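Local coordinates for protein (sliding clamp) (Enterobacteria phage RB69, PDB 1B77) that probably encircles DNA as a three-subunit ring and holds the phage DNA polymerase on its template, making replication processive, at residues 155-159 and 160-164; 11-14 and 15-18. One frame throughout, in Å; residues are numbered along the deposited sequence.

Contact 2 comes first along the chain, where helix 5-15 gives way to the loop leading to strand 21-23; contact 1 follows much later, in the loop joining strands 146-152 and 165-171. They do not touch: their centres lie 30 Å apart and their nearest atoms about 20 Å apart. Contact 2 sits close to the centre of the folded chain, about 8 Å from it, against the six-stranded antiparallel sheet. Contact 1 stands at the surface, in the loop that links two adjoining strands of the five-stranded sheet, close to a second subunit. One thus belongs to a helix packed on the sheet near the chain's centre, the other to the periphery near a subunit boundary.

Contact 1: 155-159 and 160-164; sequences VEDSG and LTRPK
The guanidinium group of Arg162 has one carboxylate oxygen of Asp157, OD1, over one face, 2.9 Å above its plane and offset toward the rim, while the backbone O of Glu156 lies at its edge. Both partners belong to a type I beta turn, Asp157 to Leu160, and its approach, in the loop between antiparallel neighbours 146-152 and 165-171. The two flat groups are inclined by 63°. Asp157 OD1 is 3.2 Å from Arg162 NH1, but no N-H points at it, so this salt bridge works through charge alone. At the edge, Arg162 NH2 makes a weak hydrogen bond of 3.1 Å to Glu156 O. The bend at chi3 of Arg162 (-72°) folds its end back over the loop.

The turn is closed by Leu160 N and Asp157 O, 2.8 Å apart and nearly straight at the hydrogen. Asp157 also organises what follows: with CG anti to the backbone N (chi1 -179°), its carboxylate reaches across the loop to the next amides. Arg162 N bonds to OD2 at 3.2 Å, approaching from above the carboxylate plane, and Thr161 N adds weak bonds to both oxygens. OD2 of the buried Asp157 is thus held by Arg162 N and a water, while OD1 has weak bonds and, probably, the arginine's charge.

Farther along, Glu156 OE2 and Lys164 NZ form a long salt bridge of 4.0 Å. The lysine's stronger partner is Leu133 O. Its backbone pairs with Gly151 and also hydrogen-bonds to a second subunit, placing the end of the loop at a subunit contact. Tyr152 touches both Asp157 and Leu160. The water at Asp157 bridges to the arginine's backbone, donating to Asp157 OD2 at 2.9 Å and to Arg162 O at 2.7 Å.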
loop_
_atom_site.group_PDB
_atom_site.type_symbol
_atom_site.label_atom_id
_atom_site.label_comp_id
_atom_site.label_asym_id
_atom_site.label_seq_id
_atom_site.Cartn_x
_atom_site.Cartn_y
_atom_site.Cartn_z
ATOM N N VAL A 155 1.878 22.129 19.638
ATOM C CA VAL A 155 3.328 22.077 19.762
ATOM C C VAL A 155 4.009 23.426 19.510
ATOM O O VAL A 155 4.773 23.914 20.348
ATOM C CB VAL A 155 3.920 21.029 18.804
ATOM C CG1 VAL A 155 5.423 20.925 19.017
ATOM C CG2 VAL A 155 3.255 19.677 19.039
ATOM N N GLU A 156 3.724 24.029 18.362
ATOM C CA GLU A 156 4.328 25.307 18.012
ATOM C C GLU A 156 3.434 26.499 18.362
ATOM O O GLU A 156 3.802 27.648 18.122
ATOM C CB GLU A 156 4.639 25.329 16.515
ATOM C CG GLU A 156 3.401 25.441 15.649
ATOM C CD GLU A 156 3.705 25.344 14.164
ATOM O OE1 GLU A 156 4.658 26.013 13.702
ATOM O OE2 GLU A 156 2.975 24.606 13.460
ATOM N N ASP A 157 2.263 26.221 18.928
ATOM C CA ASP A 157 1.318 27.271 19.290
ATOM C C ASP A 157 0.718 26.954 20.650
ATOM O O ASP A 157 -0.494 26.809 20.805
ATOM C CB ASP A 157 0.228 27.363 18.219
ATOM C CG ASP A 157 -0.793 28.446 18.503
ATOM O OD1 ASP A 157 -0.405 29.536 18.974
ATOM O OD2 ASP A 157 -1.989 28.208 18.241
ATOM N N SER A 158 1.599 26.858 21.636
ATOM C CA SER A 158 1.243 26.545 23.015
ATOM C C SER A 158 -0.005 27.247 23.568
ATOM O O SER A 158 -0.678 26.704 24.443
ATOM C CB SER A 158 2.446 26.841 23.921
ATOM O OG SER A 158 2.216 26.394 25.243
ATOM N N GLY A 159 -0.319 28.435 23.060
ATOM C CA GLY A 159 -1.484 29.157 23.559
ATOM C C GLY A 159 -2.752 29.106 22.718
ATOM O O GLY A 159 -3.761 29.729 23.070
ATOM N N LEU A 160 -2.709 28.366 21.613
ATOM C CA LEU A 160 -3.859 28.236 20.720
ATOM C C LEU A 160 -4.398 29.586 20.279
ATOM O O LEU A 160 -5.554 29.913 20.539
ATOM C CB LEU A 160 -4.980 27.441 21.396
ATOM C CG LEU A 160 -4.764 25.937 21.580
ATOM C CD1 LEU A 160 -3.529 25.683 22.414
ATOM C CD2 LEU A 160 -5.989 25.331 22.250
ATOM N N THR A 161 -3.561 30.366 19.604
ATOM C CA THR A 161 -3.969 31.687 19.139
ATOM C C THR A 161 -3.804 31.839 17.632
ATOM O O THR A 161 -4.133 32.880 17.058
ATOM C CB THR A 161 -3.155 32.803 19.824
ATOM O OG1 THR A 161 -1.787 32.721 19.409
ATOM C CG2 THR A 161 -3.228 32.668 21.333
ATOM N N ARG A 162 -3.281 30.800 16.993
ATOM C CA ARG A 162 -3.080 30.834 15.554
ATOM C C ARG A 162 -3.722 29.621 14.896
ATOM O O ARG A 162 -3.078 28.597 14.680
ATOM C CB ARG A 162 -1.581 30.889 15.230
ATOM C CG ARG A 162 -0.895 32.149 15.752
ATOM C CD ARG A 162 0.573 32.241 15.331
ATOM N NE ARG A 162 1.444 31.295 16.030
ATOM C CZ ARG A 162 1.669 31.305 17.343
ATOM N NH1 ARG A 162 1.086 32.213 18.122
ATOM N NH2 ARG A 162 2.491 30.411 17.881
ATOM N N PRO A 163 -5.019 29.722 14.575
ATOM C CA PRO A 163 -5.704 28.598 13.936
ATOM C C PRO A 163 -5.216 28.370 12.514
ATOM O O PRO A 163 -5.024 29.316 11.748
ATOM C CB PRO A 163 -7.167 29.019 13.983
ATOM C CG PRO A 163 -7.073 30.507 13.844
ATOM C CD PRO A 163 -5.949 30.843 14.798
ATOM N N LYS A 164 -5.010 27.107 12.171
ATOM C CA LYS A 164 -4.559 26.733 10.842
ATOM C C LYS A 164 -5.778 26.287 10.047
ATOM O O LYS A 164 -5.728 26.150 8.824
ATOM C CB LYS A 164 -3.543 25.596 10.945
ATOM C CG LYS A 164 -2.409 25.902 11.925
ATOM C CD LYS A 164 -1.274 24.902 11.819
ATOM C CE LYS A 164 -0.539 25.045 10.494
ATOM N NZ LYS A 164 0.571 24.063 10.359
HETATM O O HOH W 1 2.244 28.243 15.802
HETATM O O HOH W 2 -1.731 26.527 15.842
#

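Contact 2: 11-14 and 15-18; sequences LKNF and ASIN
Asn13 O is gripped twice by Ser16: by the hydroxyl OG, in a short bond of 2.5 Å, and by the backbone N at 3.2 Å. The hydroxyl comes in only 18° from the carbonyl plane, whereas the amide arrives well above it, so the two donors use different regions of the same oxygen. Ser16 OG lies between its own backbone N and carbonyl carbon (chi1 72°), which folds it back over the preceding turn. The next carbonyl also takes two donors: Phe14 O accepts from Ile17 N at 2.7 Å and from Asn18 N at 3.0 Å, the latter nearly along the C=O axis. One turn earlier, Ala15 N still bonds to Leu11 O in the regular helical pattern.

Outside this shell, side chains tie the turn to the rest of the fold. The amide of Asn13 is held at both atoms, OD1 by Tyr216 OH and ND2 by Lys188 O. Asn18 ND2 reaches Arg32 O, and its OD1 accepts from Gly20 N. Phe14 rests on Ile29, Thr31 and Ala40, and Ile17 on Thr38 and Ala40, while Leu11 and Ala15 meet helix 57-64. What results is a helix C-terminus where i-to-i+3 bonds join the i-to-i+4 pattern, on a helix packed against an antiparallel sheet as in the DNA clamp fold.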
loop_
_atom_site.group_PDB
_atom_site.type_symbol
_atom_site.label_atom_id
_atom_site.label_comp_id
_atom_site.label_asym_id
_atom_site.label_seq_id
_atom_site.Cartn_x
_atom_site.Cartn_y
_atom_site.Cartn_z
ATOM N N LEU A 11 -17.325 -2.621 15.953
ATOM C CA LEU A 11 -16.325 -3.182 16.855
ATOM C C LEU A 11 -14.919 -2.816 16.389
ATOM O O LEU A 11 -13.997 -2.686 17.197
ATOM C CB LEU A 11 -16.467 -4.706 16.933
ATOM C CG LEU A 11 -17.574 -5.174 17.874
ATOM C CD1 LEU A 11 -17.792 -6.670 17.735
ATOM C CD2 LEU A 11 -17.186 -4.790 19.315
ATOM N N LYS A 12 -14.762 -2.654 15.080
ATOM C CA LYS A 12 -13.473 -2.292 14.516
ATOM C C LYS A 12 -13.146 -0.840 14.897
ATOM O O LYS A 12 -11.985 -0.508 15.129
ATOM C CB LYS A 12 -13.482 -2.468 12.995
ATOM C CG LYS A 12 -12.098 -2.746 12.410
ATOM C CD LYS A 12 -12.123 -2.987 10.901
ATOM C CE LYS A 12 -10.715 -3.348 10.375
ATOM N NZ LYS A 12 -10.192 -4.670 10.895
ATOM N N ASN A 13 -14.161 0.021 14.974
ATOM C CA ASN A 13 -13.921 1.409 15.376
ATOM C C ASN A 13 -13.520 1.416 16.853
ATOM O O ASN A 13 -12.640 2.170 17.257
ATOM C CB ASN A 13 -15.178 2.267 15.166
ATOM C CG ASN A 13 -15.049 3.668 15.776
ATOM O OD1 ASN A 13 -15.679 3.971 16.791
ATOM N ND2 ASN A 13 -14.237 4.520 15.156
ATOM N N PHE A 14 -14.159 0.558 17.645
ATOM C CA PHE A 14 -13.855 0.441 19.073
ATOM C C PHE A 14 -12.406 -0.024 19.311
ATOM O O PHE A 14 -11.717 0.497 20.193
ATOM C CB PHE A 14 -14.837 -0.536 19.747
ATOM C CG PHE A 14 -16.197 0.059 20.059
ATOM C CD1 PHE A 14 -16.747 1.063 19.267
ATOM C CD2 PHE A 14 -16.942 -0.419 21.142
ATOM C CE1 PHE A 14 -18.024 1.582 19.547
ATOM C CE2 PHE A 14 -18.213 0.091 21.428
ATOM C CZ PHE A 14 -18.755 1.096 20.628
ATOM N N ALA A 15 -11.939 -0.990 18.520
ATOM C CA ALA A 15 -10.574 -1.500 18.669
ATOM C C ALA A 15 -9.527 -0.408 18.462
ATOM O O ALA A 15 -8.396 -0.529 18.937
ATOM C CB ALA A 15 -10.321 -2.644 17.691
ATOM N N SER A 16 -9.889 0.653 17.747
ATOM C CA SER A 16 -8.946 1.735 17.533
ATOM C C SER A 16 -8.919 2.613 18.791
ATOM O O SER A 16 -8.009 3.418 18.981
ATOM C CB SER A 16 -9.349 2.568 16.316
ATOM O OG SER A 16 -10.489 3.353 16.606
ATOM N N ILE A 17 -9.925 2.459 19.647
ATOM C CA ILE A 17 -9.974 3.228 20.887
ATOM C C ILE A 17 -9.245 2.469 21.997
ATOM O O ILE A 17 -8.538 3.065 22.804
ATOM C CB ILE A 17 -11.423 3.496 21.336
ATOM C CG1 ILE A 17 -12.124 4.375 20.299
ATOM C CG2 ILE A 17 -11.420 4.178 22.714
ATOM C CD1 ILE A 17 -13.550 4.711 20.624
ATOM N N ASN A 18 -9.434 1.154 22.020
ATOM C CA ASN A 18 -8.809 0.259 23.001
ATOM C C ASN A 18 -8.644 -1.059 22.235
ATOM O O ASN A 18 -9.621 -1.613 21.731
ATOM C CB ASN A 18 -9.741 0.049 24.213
ATOM C CG ASN A 18 -9.071 -0.720 25.362
ATOM O OD1 ASN A 18 -8.237 -1.597 25.145
ATOM N ND2 ASN A 18 -9.461 -0.396 26.593
#